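Local coordinates for putative uncharacterized protein (Coprinopsis cinerea, PDB 3W9A) that probably hydrolyses glucosidic bonds of beta-glucans, as a fungal glycoside hydrolase family 131 catalytic domain with a beta-jelly-roll fold, at residues T40-N45 with T65-A70; L137-G142 with V170-S175; P110-Q115 with V203-N208; R102-A107 with F151-W156; N52-S57 with T229-G234. All blocks are in the same frame, centred on the assembly; numbering follows the deposited sequence.

Contact 1 of 5, residues T40-N45 with T65-A70; sequences TSRYLN and TIDTTA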
# COMPACT_ATOMS: atom_id res chain seq x y z
N THR A 40 16.85 2.22 -9.23
CA THR A 40 15.68 2.39 -8.38
C THR A 40 14.72 3.45 -8.95
O THR A 40 13.48 3.29 -8.90
CB THR A 40 16.10 2.69 -6.94
OG1 THR A 40 16.72 1.52 -6.42
CG2 THR A 40 14.90 3.05 -6.06
N SER A 41 15.28 4.48 -9.58
CA SER A 41 14.46 5.52 -10.19
C SER A 41 13.55 5.05 -11.36
O SER A 41 12.67 5.79 -11.77
CB SER A 41 15.34 6.66 -10.69
OG SER A 41 16.04 6.23 -11.84
N ARG A 42 13.76 3.85 -11.89
CA ARG A 42 12.81 3.24 -12.83
C ARG A 42 11.52 2.77 -12.12
O ARG A 42 10.45 2.68 -12.74
CB ARG A 42 13.46 2.06 -13.55
CG ARG A 42 12.66 1.52 -14.72
CD ARG A 42 13.35 0.32 -15.34
NE ARG A 42 14.67 0.65 -15.85
CZ ARG A 42 15.53 -0.24 -16.33
NH1 ARG A 42 15.22 -1.52 -16.36
NH2 ARG A 42 16.71 0.17 -16.78
N TYR A 43 11.61 2.51 -10.81
CA TYR A 43 10.52 1.88 -10.06
C TYR A 43 9.92 2.72 -8.93
O TYR A 43 8.73 2.59 -8.61
CB TYR A 43 11.01 0.56 -9.48
CG TYR A 43 11.75 -0.31 -10.46
CD1 TYR A 43 11.12 -0.79 -11.62
CD2 TYR A 43 13.06 -0.66 -10.23
CE1 TYR A 43 11.80 -1.59 -12.52
CE2 TYR A 43 13.75 -1.44 -11.13
CZ TYR A 43 13.12 -1.89 -12.27
OH TYR A 43 13.83 -2.69 -13.13
N LEU A 44 10.75 3.55 -8.31
CA LEU A 44 10.32 4.36 -7.17
C LEU A 44 10.69 5.81 -7.36
O LEU A 44 11.85 6.14 -7.57
CB LEU A 44 10.94 3.82 -5.87
CG LEU A 44 10.53 2.40 -5.47
CD1 LEU A 44 11.36 1.94 -4.28
CD2 LEU A 44 9.02 2.26 -5.17
N ASN A 45 9.69 6.69 -7.31
CA ASN A 45 9.92 8.12 -7.41
C ASN A 45 9.09 8.88 -6.39
O ASN A 45 8.00 8.45 -6.00
CB ASN A 45 9.62 8.61 -8.82
CG ASN A 45 10.58 8.05 -9.83
OD1 ASN A 45 10.29 7.03 -10.49
ND2 ASN A 45 11.77 8.63 -9.90
N THR A 65 6.24 2.41 -9.80
CA THR A 65 6.14 2.03 -11.20
C THR A 65 6.55 0.57 -11.45
O THR A 65 7.64 0.14 -11.05
CB THR A 65 6.98 2.97 -12.12
OG1 THR A 65 6.51 4.32 -12.00
CG2 THR A 65 6.91 2.54 -13.60
N ILE A 66 5.68 -0.16 -12.14
CA ILE A 66 6.03 -1.47 -12.68
C ILE A 66 6.15 -1.42 -14.20
O ILE A 66 5.32 -0.81 -14.88
CB ILE A 66 5.03 -2.56 -12.24
CG1 ILE A 66 3.58 -2.15 -12.55
CG2 ILE A 66 5.23 -2.89 -10.76
CD1 ILE A 66 2.54 -3.23 -12.38
N ASP A 67 7.22 -1.99 -14.73
CA ASP A 67 7.33 -2.16 -16.17
C ASP A 67 7.82 -3.57 -16.44
O ASP A 67 7.93 -4.37 -15.50
CB ASP A 67 8.22 -1.08 -16.82
CG ASP A 67 9.69 -1.17 -16.41
OD1 ASP A 67 10.14 -2.18 -15.82
OD2 ASP A 67 10.40 -0.19 -16.67
N THR A 68 8.11 -3.86 -17.71
CA THR A 68 8.50 -5.20 -18.11
C THR A 68 9.82 -5.65 -17.49
O THR A 68 10.06 -6.83 -17.40
CB THR A 68 8.61 -5.37 -19.64
OG1 THR A 68 9.66 -4.55 -20.16
CG2 THR A 68 7.34 -5.02 -20.29
N THR A 69 10.65 -4.71 -17.03
CA THR A 69 11.90 -5.08 -16.35
C THR A 69 11.76 -5.28 -14.84
O THR A 69 12.75 -5.57 -14.17
CB THR A 69 12.98 -4.02 -16.56
OG1 THR A 69 12.69 -2.86 -15.73
CG2 THR A 69 13.08 -3.63 -18.04
N ALA A 70 10.55 -5.11 -14.30
CA ALA A 70 10.33 -5.16 -12.85
C ALA A 70 10.13 -6.59 -12.38
O ALA A 70 9.06 -6.97 -11.91
CB ALA A 70 9.13 -4.30 -12.46
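The ring of Y43 meets the 65-70 segment with its edge, where T65 O, D67 OD1 and T69 OG1 all lie near the ring plane, while CB of its own neighbour R42 sits 4.0 Å above the plane, over the ring centre. The R42 guanidinium also works through its edge: NH1 donates to T69 OG1 over 2.9 Å, almost in the guanidinium plane and fairly straight at 163°. The same oxygen, set between the T69 backbone N and carbonyl carbon (chi1 75°), accepts from Y43 OH at 2.8 Å and in turn donates to D67 OD1, 2.6 Å away. The T69 hydroxyl thus accepts from the phenol and the guanidinium and donates to a carboxylate, which is likely to fix its rotation. R42 CD rests 3.3 Å from D67 OD2, and Y43 CE1 touches the A70 CB methyl at 3.8 Å. An alanine at Y43 would probably leave T69 OG1 without one of its donors and open a gap beside A70, where the ring had packed. G38 N gives a further hydrogen bond to Y43 OH. T65 N bonds to Y43 O at 2.8 Å. D67 OD1 takes the N-H of T69 from above the carboxylate plane, an Asx turn set in the type I beta turn from D67 to A70, where the chain leaves strand 61-66, the antiparallel partner of strand 44-47 in the jelly roll.

Contact 2 of 5, residues L137-G142 with V170-S175; sequences LGWYAG and VGLWAS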
# COMPACT_ATOMS: atom_id res chain seq x y z
N LEU A 137 -11.48 -1.10 -7.75
CA LEU A 137 -10.50 -1.43 -6.75
C LEU A 137 -11.24 -2.23 -5.67
O LEU A 137 -12.06 -1.67 -4.96
CB LEU A 137 -9.92 -0.13 -6.19
CG LEU A 137 -8.74 -0.17 -5.23
CD1 LEU A 137 -7.50 -0.78 -5.90
CD2 LEU A 137 -8.43 1.23 -4.71
N GLY A 138 -10.96 -3.52 -5.56
CA GLY A 138 -11.56 -4.36 -4.53
C GLY A 138 -10.64 -4.67 -3.37
O GLY A 138 -9.45 -4.88 -3.56
N TRP A 139 -11.22 -4.70 -2.17
CA TRP A 139 -10.54 -5.18 -0.96
C TRP A 139 -10.98 -6.58 -0.65
O TRP A 139 -12.18 -6.90 -0.72
CB TRP A 139 -10.86 -4.31 0.25
CG TRP A 139 -10.20 -4.75 1.50
CD1 TRP A 139 -8.87 -4.68 1.80
CD2 TRP A 139 -10.84 -5.34 2.64
NE1 TRP A 139 -8.64 -5.20 3.06
CE2 TRP A 139 -9.83 -5.60 3.60
CE3 TRP A 139 -12.16 -5.68 2.95
CZ2 TRP A 139 -10.11 -6.18 4.83
CZ3 TRP A 139 -12.43 -6.25 4.18
CH2 TRP A 139 -11.41 -6.50 5.10
N TYR A 140 -10.00 -7.40 -0.30
CA TYR A 140 -10.22 -8.80 0.00
C TYR A 140 -9.81 -9.12 1.43
O TYR A 140 -8.87 -8.52 1.98
CB TYR A 140 -9.42 -9.65 -0.96
CG TYR A 140 -9.90 -9.58 -2.37
CD1 TYR A 140 -10.56 -10.65 -2.96
CD2 TYR A 140 -9.74 -8.42 -3.12
CE1 TYR A 140 -11.01 -10.59 -4.27
CE2 TYR A 140 -10.21 -8.34 -4.42
CZ TYR A 140 -10.83 -9.42 -5.00
OH TYR A 140 -11.27 -9.34 -6.30
N ALA A 141 -10.49 -10.10 2.01
CA ALA A 141 -10.11 -10.64 3.31
C ALA A 141 -10.40 -12.14 3.32
O ALA A 141 -11.51 -12.57 3.01
CB ALA A 141 -10.85 -9.94 4.43
N GLY A 142 -9.38 -12.94 3.65
CA GLY A 142 -9.53 -14.39 3.69
C GLY A 142 -9.72 -15.05 2.33
O GLY A 142 -10.10 -16.20 2.26
N VAL A 170 -9.96 -9.43 10.31
CA VAL A 170 -9.64 -8.17 9.66
C VAL A 170 -10.90 -7.45 9.11
O VAL A 170 -11.76 -8.06 8.46
CB VAL A 170 -8.60 -8.37 8.54
CG1 VAL A 170 -9.12 -9.33 7.47
CG2 VAL A 170 -8.21 -7.05 7.92
N GLY A 171 -11.01 -6.17 9.42
CA GLY A 171 -12.02 -5.29 8.85
C GLY A 171 -11.37 -4.22 8.01
O GLY A 171 -10.13 -4.19 7.86
N LEU A 172 -12.19 -3.33 7.46
CA LEU A 172 -11.69 -2.28 6.57
C LEU A 172 -12.29 -0.91 6.91
O LEU A 172 -13.52 -0.77 7.06
CB LEU A 172 -12.02 -2.64 5.13
CG LEU A 172 -11.51 -1.65 4.08
CD1 LEU A 172 -9.99 -1.75 3.99
CD2 LEU A 172 -12.19 -1.89 2.73
N TRP A 173 -11.41 0.08 7.05
CA TRP A 173 -11.83 1.48 7.11
C TRP A 173 -11.51 2.12 5.76
O TRP A 173 -10.48 1.82 5.15
CB TRP A 173 -11.16 2.22 8.26
CG TRP A 173 -11.48 1.67 9.62
CD1 TRP A 173 -11.09 0.46 10.11
CD2 TRP A 173 -12.24 2.30 10.65
NE1 TRP A 173 -11.57 0.30 11.40
CE2 TRP A 173 -12.26 1.42 11.76
CE3 TRP A 173 -12.89 3.54 10.77
CZ2 TRP A 173 -12.94 1.72 12.95
CZ3 TRP A 173 -13.55 3.85 11.95
CH2 TRP A 173 -13.58 2.93 13.03
N ALA A 174 -12.38 3.00 5.28
CA ALA A 174 -12.18 3.64 3.97
C ALA A 174 -12.83 5.01 3.88
O ALA A 174 -13.78 5.34 4.60
CB ALA A 174 -12.68 2.74 2.85
N SER A 175 -12.25 5.83 3.01
CA SER A 175 -12.81 7.12 2.62
C SER A 175 -12.02 7.60 1.41
O SER A 175 -11.03 6.96 1.02
CB SER A 175 -12.68 8.14 3.75
OG SER A 175 -11.36 8.63 3.85
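W139 and L172 meet in the interior of the jelly roll, where strand 136-141 of one antiparallel sheet faces strand 169-176 of the other. The two short strand segments run nearly antiparallel, at 159° with their axes 8.2 Å apart at closest, so the contact is made mostly by side chains, though two backbone oxygens of 170-175 touch the indole. W139 carries most of the contact. Its CG stands anti to the backbone N (chi1 180°), and the indole extends across the gap toward the opposite strand. L172 slides past it in the reverse direction and lies over one face: its CB is 3.6 Å from the centroid of the six-membered ring and almost on the ring normal, a CH-pi contact. Further back along the indole, L172 CD2 rests 3.7 Å from W139 CG, and L172 CD1 lies close to W139 CD1 and NE1, so the whole length of the ring system is covered by one leucine. The far end of the indole meets V170 tip to tip, with W139 CZ2 3.7 Å from V170 CG2. V170 O comes to the indole edge, in its plane, near CH2. Y161 and V185 also pack on W139, closing the core round it. Beyond the ring the sheets stay in touch through two small groups, A141 CB resting 3.6 Å from V170 CG1.

Contact 3 of 5, residues P110-Q115 with V203-N208; sequences PTLEHQ and VLRIVN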
# COMPACT_ATOMS: atom_id res chain seq x y z
N PRO A 110 -6.98 -2.47 -16.52
CA PRO A 110 -8.12 -3.15 -15.89
C PRO A 110 -8.45 -4.55 -16.44
O PRO A 110 -9.34 -5.22 -15.91
CB PRO A 110 -9.28 -2.19 -16.12
CG PRO A 110 -8.90 -1.42 -17.34
CD PRO A 110 -7.41 -1.32 -17.34
N THR A 111 -7.77 -4.99 -17.50
CA THR A 111 -7.97 -6.34 -18.03
C THR A 111 -7.05 -7.39 -17.37
O THR A 111 -7.16 -8.56 -17.67
CB THR A 111 -7.73 -6.37 -19.57
OG1 THR A 111 -6.34 -6.16 -19.87
CG2 THR A 111 -8.58 -5.29 -20.26
N LEU A 112 -6.15 -6.95 -16.48
CA LEU A 112 -5.13 -7.82 -15.90
C LEU A 112 -5.17 -7.80 -14.38
O LEU A 112 -5.47 -6.77 -13.78
CB LEU A 112 -3.74 -7.35 -16.33
CG LEU A 112 -3.41 -7.49 -17.82
CD1 LEU A 112 -2.03 -6.95 -18.07
CD2 LEU A 112 -3.51 -8.94 -18.26
N GLU A 113 -4.86 -8.95 -13.76
CA GLU A 113 -4.93 -9.06 -12.30
C GLU A 113 -3.75 -8.36 -11.63
O GLU A 113 -2.61 -8.55 -12.06
CB GLU A 113 -4.95 -10.52 -11.86
CG GLU A 113 -5.03 -10.66 -10.34
CD GLU A 113 -5.18 -12.09 -9.87
OE1 GLU A 113 -5.52 -12.97 -10.69
OE2 GLU A 113 -4.95 -12.33 -8.67
N HIS A 114 -4.05 -7.57 -10.59
CA HIS A 114 -3.07 -6.89 -9.73
C HIS A 114 -3.35 -7.23 -8.30
O HIS A 114 -4.51 -7.33 -7.91
CB HIS A 114 -3.19 -5.37 -9.81
CG HIS A 114 -3.11 -4.83 -11.18
ND1 HIS A 114 -4.12 -4.99 -12.09
CD2 HIS A 114 -2.14 -4.12 -11.81
CE1 HIS A 114 -3.78 -4.41 -13.23
NE2 HIS A 114 -2.58 -3.88 -13.08
N GLN A 115 -2.30 -7.35 -7.51
CA GLN A 115 -2.41 -7.47 -6.06
C GLN A 115 -1.60 -6.33 -5.47
O GLN A 115 -0.44 -6.11 -5.83
CB GLN A 115 -1.87 -8.81 -5.58
CG GLN A 115 -2.72 -10.00 -5.99
CD GLN A 115 -1.91 -11.24 -6.30
OE1 GLN A 115 -0.85 -11.46 -5.72
NE2 GLN A 115 -2.39 -12.06 -7.23
N VAL A 203 3.07 -3.06 -5.58
CA VAL A 203 2.20 -3.63 -6.61
C VAL A 203 2.82 -4.83 -7.27
O VAL A 203 4.00 -4.79 -7.65
CB VAL A 203 1.96 -2.62 -7.75
CG1 VAL A 203 0.93 -3.17 -8.73
CG2 VAL A 203 1.49 -1.30 -7.19
N LEU A 204 2.01 -5.87 -7.40
CA LEU A 204 2.33 -7.03 -8.20
C LEU A 204 1.31 -7.10 -9.30
O LEU A 204 0.10 -6.96 -9.04
CB LEU A 204 2.29 -8.31 -7.36
CG LEU A 204 2.51 -9.67 -8.04
CD1 LEU A 204 3.05 -10.63 -6.99
CD2 LEU A 204 1.23 -10.25 -8.65
N ARG A 205 1.78 -7.29 -10.53
CA ARG A 205 0.90 -7.71 -11.64
C ARG A 205 1.41 -9.02 -12.25
O ARG A 205 2.60 -9.16 -12.54
CB ARG A 205 0.84 -6.63 -12.73
CG ARG A 205 -0.42 -6.74 -13.57
CD ARG A 205 -0.45 -5.68 -14.66
NE ARG A 205 0.37 -6.08 -15.79
CZ ARG A 205 0.67 -5.29 -16.82
NH1 ARG A 205 0.24 -4.03 -16.89
NH2 ARG A 205 1.39 -5.79 -17.80
N ILE A 206 0.49 -9.97 -12.46
CA ILE A 206 0.89 -11.30 -12.92
C ILE A 206 1.39 -11.26 -14.37
O ILE A 206 2.49 -11.74 -14.63
CB ILE A 206 -0.24 -12.35 -12.76
CG1 ILE A 206 -0.56 -12.58 -11.28
CG2 ILE A 206 0.16 -13.70 -13.37
CD1 ILE A 206 -1.85 -13.33 -11.05
N VAL A 207 0.61 -10.69 -15.28
CA VAL A 207 0.99 -10.67 -16.71
C VAL A 207 2.01 -9.58 -16.99
O VAL A 207 1.79 -8.42 -16.66
CB VAL A 207 -0.24 -10.47 -17.61
CG1 VAL A 207 0.16 -10.29 -19.07
CG2 VAL A 207 -1.17 -11.66 -17.47
N ASN A 208 3.13 -9.96 -17.61
CA ASN A 208 4.21 -9.03 -17.91
C ASN A 208 4.13 -8.50 -19.34
O ASN A 208 4.26 -9.27 -20.31
CB ASN A 208 5.54 -9.74 -17.68
CG ASN A 208 6.75 -8.86 -17.92
OD1 ASN A 208 6.81 -8.07 -18.87
ND2 ASN A 208 7.74 -9.01 -17.06
O HOH W 1 -1.98 -9.93 -14.57
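H114 and R205 lie side by side on one face of the sheet, the imidazole with CG anti to the carbonyl carbon (chi1 -55°), R205 with CG anti to the backbone N (chi1 -157°) and a bend at chi3 (80°). They form the non-hydrogen-bonded pair of an antiparallel bridge between strands 114-119 and 203-205 of the jelly roll. In the next pair, Q115 and L204 are hydrogen-bonded both ways, each backbone N to the other's O at 2.9 Å. R205 CG sits over the imidazole face, offset toward its rim, 3.8 Å from the centroid, and the guanidinium plane stands nearly perpendicular to the ring. Both groups reach E213, whose OE2 is hydrogen-bonded to H114 NE2 and forms a salt bridge with R205 NH1. NE and NH2 of R205 grip V207 O side-on at 2.9 Å each, in the guanidinium plane, holding the chain just past strand 203-205. An alanine at R205 would probably leave V207 O without these two donors and E213 without this salt bridge, and take away the CG packing over the H114 ring face. A water gives a proton to E113 O and accepts from V207 N, bridging where the strands part; E113 OE2 receives Q115 NE2 and pairs with K127. L112 CD1 lies over the centre of one face of the guanidinium, 3.4 Å from R205 CZ.

Contact 4 of 5, residues R102-A107 with F151-W156; sequences RTNTNA and FTADTW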
# COMPACT_ATOMS: atom_id res chain seq x y z
N ARG A 102 -4.52 6.37 -8.71
CA ARG A 102 -3.97 6.30 -10.06
C ARG A 102 -4.26 7.61 -10.77
O ARG A 102 -5.05 8.42 -10.28
CB ARG A 102 -4.59 5.13 -10.83
CG ARG A 102 -6.08 5.24 -11.09
CD ARG A 102 -6.45 4.32 -12.24
NE ARG A 102 -7.75 4.60 -12.80
CZ ARG A 102 -7.98 5.26 -13.93
NH1 ARG A 102 -6.99 5.78 -14.65
NH2 ARG A 102 -9.24 5.41 -14.36
N THR A 103 -3.61 7.82 -11.91
CA THR A 103 -3.96 8.93 -12.80
C THR A 103 -4.37 8.34 -14.14
O THR A 103 -4.57 7.13 -14.27
CB THR A 103 -2.80 9.93 -12.99
OG1 THR A 103 -1.71 9.32 -13.71
CG2 THR A 103 -2.30 10.44 -11.64
N ASN A 104 -4.53 9.20 -15.13
CA ASN A 104 -4.73 8.76 -16.50
C ASN A 104 -3.43 8.38 -17.20
O ASN A 104 -3.45 7.65 -18.18
CB ASN A 104 -5.47 9.84 -17.26
CG ASN A 104 -6.96 9.83 -16.99
OD1 ASN A 104 -7.54 8.79 -16.66
ND2 ASN A 104 -7.58 10.96 -17.15
N THR A 105 -2.31 8.86 -16.67
CA THR A 105 -0.98 8.49 -17.22
C THR A 105 -0.52 7.14 -16.66
O THR A 105 -0.64 6.91 -15.45
CB THR A 105 0.06 9.56 -16.89
OG1 THR A 105 -0.40 10.82 -17.37
CG2 THR A 105 1.39 9.26 -17.54
N ASN A 106 0.00 6.28 -17.53
CA ASN A 106 0.43 4.94 -17.16
C ASN A 106 -0.62 4.27 -16.26
O ASN A 106 -0.30 3.71 -15.22
CB ASN A 106 1.79 4.97 -16.44
CG ASN A 106 2.92 5.42 -17.36
OD1 ASN A 106 2.88 5.20 -18.57
ND2 ASN A 106 3.94 6.02 -16.78
N ALA A 107 -1.88 4.35 -16.69
CA ALA A 107 -3.00 3.88 -15.90
C ALA A 107 -2.92 2.38 -15.78
O ALA A 107 -2.66 1.71 -16.77
CB ALA A 107 -4.31 4.28 -16.57
N PHE A 151 -12.32 2.54 -9.54
CA PHE A 151 -10.99 3.12 -9.33
C PHE A 151 -10.87 4.41 -10.18
O PHE A 151 -10.20 4.44 -11.22
CB PHE A 151 -9.91 2.08 -9.66
CG PHE A 151 -8.52 2.43 -9.15
CD1 PHE A 151 -7.42 1.72 -9.62
CD2 PHE A 151 -8.31 3.42 -8.21
CE1 PHE A 151 -6.14 2.01 -9.16
CE2 PHE A 151 -7.03 3.72 -7.77
CZ PHE A 151 -5.95 3.01 -8.23
N THR A 152 -11.52 5.47 -9.71
CA THR A 152 -11.58 6.74 -10.41
C THR A 152 -10.21 7.40 -10.47
O THR A 152 -9.53 7.51 -9.44
CB THR A 152 -12.55 7.71 -9.71
OG1 THR A 152 -13.77 7.03 -9.36
CG2 THR A 152 -12.89 8.86 -10.62
N ALA A 153 -9.82 7.86 -11.66
CA ALA A 153 -8.57 8.58 -11.84
C ALA A 153 -8.53 9.82 -10.96
O ALA A 153 -9.52 10.54 -10.82
CB ALA A 153 -8.37 8.97 -13.31
N ASP A 154 -7.37 10.04 -10.34
CA ASP A 154 -7.10 11.20 -9.47
C ASP A 154 -7.83 11.30 -8.14
O ASP A 154 -7.60 12.22 -7.38
CB ASP A 154 -7.18 12.50 -10.28
CG ASP A 154 -6.01 12.62 -11.25
OD1 ASP A 154 -6.24 12.48 -12.46
OD2 ASP A 154 -4.85 12.78 -10.79
N THR A 155 -8.68 10.33 -7.83
CA THR A 155 -9.30 10.25 -6.53
C THR A 155 -8.35 9.56 -5.55
O THR A 155 -7.75 8.54 -5.88
CB THR A 155 -10.64 9.53 -6.64
OG1 THR A 155 -11.48 10.26 -7.55
CG2 THR A 155 -11.30 9.44 -5.30
N TRP A 156 -8.19 10.12 -4.35
CA TRP A 156 -7.28 9.52 -3.37
C TRP A 156 -8.11 8.62 -2.50
O TRP A 156 -9.04 9.07 -1.87
CB TRP A 156 -6.53 10.57 -2.55
CG TRP A 156 -5.25 11.00 -3.16
CD1 TRP A 156 -5.00 12.15 -3.89
CD2 TRP A 156 -4.00 10.27 -3.13
NE1 TRP A 156 -3.68 12.17 -4.28
CE2 TRP A 156 -3.05 11.04 -3.84
CE3 TRP A 156 -3.61 9.04 -2.57
CZ2 TRP A 156 -1.72 10.61 -4.01
CZ3 TRP A 156 -2.28 8.63 -2.73
CH2 TRP A 156 -1.36 9.41 -3.44
O HOH W 2 -7.20 7.07 -8.15
O HOH W 3 -4.68 12.27 -14.70
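R102 makes the direct polar bonds, to F151 and D154. R102 NE donates to F151 O at 2.9 Å, tilted a little from the guanidinium plane, and NH2 adds a weak bond to the same oxygen. In the backbone, D154 N bonds to R102 O at 2.8 Å. The apolar contacts run along the same arginine: its CG stands between the backbone N and the carbonyl carbon (chi1 64°), which brings it 3.7 Å from the F151 ring centroid, over the centre of that face. The extended chain carries on past the ring, and A153 CB lies 3.5 Å above the guanidinium plane, toward its rim. The same methyl touches N104 OD1 at 3.5 Å. Water supplies the third kind of link. One molecule accepts from R102 N and sits close to T152 O; another accepts from N104 N and donates to D154 OD1 at 2.7 Å. F151 is further held inside by the rings of Y128 and W215, so the arginine stem covers a face of a buried aromatic. The whole joins two loops at the surface of the jelly roll: the type II beta turn from T152 to T155, which leads from strand 144-150 toward strand 157-164, and the loop that follows strand 93-101.

Contact 5 of 5, residues N52-S57 with T229-G234; sequences NPAITS and TQIGDG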
# COMPACT_ATOMS: atom_id res chain seq x y z
N ASN A 52 -1.50 12.45 -1.20
CA ASN A 52 -2.82 12.96 -0.92
C ASN A 52 -2.64 14.34 -0.31
O ASN A 52 -2.14 14.45 0.80
CB ASN A 52 -3.56 12.02 0.04
CG ASN A 52 -4.95 12.52 0.36
OD1 ASN A 52 -5.23 13.70 0.20
ND2 ASN A 52 -5.83 11.63 0.78
N PRO A 53 -3.06 15.41 -1.02
CA PRO A 53 -2.85 16.76 -0.49
C PRO A 53 -3.47 17.01 0.90
O PRO A 53 -2.98 17.86 1.62
CB PRO A 53 -3.47 17.66 -1.57
CG PRO A 53 -4.46 16.80 -2.27
CD PRO A 53 -3.90 15.42 -2.25
N ALA A 54 -4.51 16.27 1.27
CA ALA A 54 -5.08 16.40 2.62
C ALA A 54 -4.17 15.89 3.75
O ALA A 54 -4.45 16.15 4.92
CB ALA A 54 -6.44 15.70 2.71
N ILE A 55 -3.11 15.14 3.42
CA ILE A 55 -2.20 14.57 4.42
C ILE A 55 -1.11 15.58 4.67
O ILE A 55 -0.01 15.50 4.10
CB ILE A 55 -1.60 13.22 3.97
CG1 ILE A 55 -2.72 12.22 3.73
CG2 ILE A 55 -0.64 12.67 5.03
CD1 ILE A 55 -2.24 10.87 3.24
N THR A 56 -1.44 16.54 5.52
CA THR A 56 -0.63 17.73 5.70
C THR A 56 0.72 17.46 6.37
O THR A 56 1.68 18.20 6.15
CB THR A 56 -1.43 18.79 6.47
OG1 THR A 56 -2.14 18.15 7.54
CG2 THR A 56 -2.47 19.41 5.53
N SER A 57 0.81 16.39 7.17
CA SER A 57 2.06 16.05 7.88
C SER A 57 3.13 15.41 6.99
O SER A 57 4.25 15.17 7.43
CB SER A 57 1.74 15.11 9.05
OG SER A 57 1.29 13.86 8.56
N THR A 229 -9.06 8.51 12.54
CA THR A 229 -9.96 8.52 11.39
C THR A 229 -9.70 9.74 10.52
O THR A 229 -9.97 9.72 9.32
CB THR A 229 -11.43 8.54 11.83
OG1 THR A 229 -11.63 9.70 12.64
CG2 THR A 229 -11.79 7.29 12.62
N GLN A 230 -9.17 10.79 11.15
CA GLN A 230 -8.98 12.08 10.49
C GLN A 230 -7.79 12.01 9.53
O GLN A 230 -6.71 11.53 9.92
CB GLN A 230 -8.74 13.18 11.54
CG GLN A 230 -8.27 14.52 10.98
CD GLN A 230 -8.16 15.58 12.06
OE1 GLN A 230 -9.12 15.84 12.76
NE2 GLN A 230 -6.99 16.19 12.19
N ILE A 231 -8.01 12.50 8.32
CA ILE A 231 -6.96 12.61 7.32
C ILE A 231 -6.27 13.94 7.48
O ILE A 231 -6.93 14.98 7.44
CB ILE A 231 -7.50 12.53 5.87
CG1 ILE A 231 -8.40 11.30 5.68
CG2 ILE A 231 -6.35 12.51 4.88
CD1 ILE A 231 -7.70 9.96 5.84
N GLY A 232 -4.96 13.91 7.66
CA GLY A 232 -4.15 15.11 7.84
C GLY A 232 -4.60 15.92 9.03
O GLY A 232 -4.92 15.37 10.09
N ASP A 233 -4.64 17.25 8.86
CA ASP A 233 -5.14 18.15 9.90
C ASP A 233 -6.67 18.34 9.88
O ASP A 233 -7.19 19.16 10.63
CB ASP A 233 -4.42 19.51 9.82
CG ASP A 233 -4.69 20.27 8.52
OD1 ASP A 233 -5.49 19.82 7.68
OD2 ASP A 233 -4.08 21.33 8.34
N GLY A 234 -7.37 17.59 9.02
CA GLY A 234 -8.84 17.61 8.97
C GLY A 234 -9.43 18.69 8.07
O GLY A 234 -10.64 18.70 7.83
O HOH W 4 -6.21 18.30 5.39
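G232 presses its bare CA straight onto the backbone of the 52-57 loop, 3.1 Å from A54 O, a CA-H...O contact with an angle of 157° at the hydrogen. A side chain has no room here: a CB on G232 would fall on A54 O, and the positive phi of 59° also favours glycine. Packing beside it is apolar and rests on one methyl, I231 CG2, which touches A54 CB at 3.9 Å and I55 CG1 at 3.8 Å. With CG2 anti to the backbone N, that branch points into the junction. T56 crosses D233 at about a right angle, its OG1 3.0 Å from D233 N and its CG2 against the carboxylate. A water sits 2.8 Å from both A54 O and D233 OD1, and D233 OD1 also accepts from A235 N. Within the loops, Q230 NE2 bonds to G232 O, and N52 OD1 takes A54 N in an Asx turn, while N52 ND2 reaches N177 O. Two tight turns thus pack against each other, the type I turn from N52 to I55 and the type II' turn from I231 to G234, whose second position is held by G232; they bring the chain's C-terminal end against the loop ahead of strand 61-66 of the jelly roll.

In the fold
Contact 2 is the buried one, joining the two sheets face to face mainly through apolar side chains, whereas contact 4 is a surface meeting of loops run by an arginine and waters. Contacts 1, 3 and 5 lie between, partly buried. Contacts 1 and 3 sit at the ends of strands and mix backbone bonds with arginine contacts; they touch where I66 packs on R205 and T68 O meets N208 ND2. Contact 3 shares the sheet of strand 136-141 of contact 2, and contact 1 that of strand 169-176. Contact 5, about 29 Å from contact 3 between centres, relies on tight turns and is touched by W156 of contact 4.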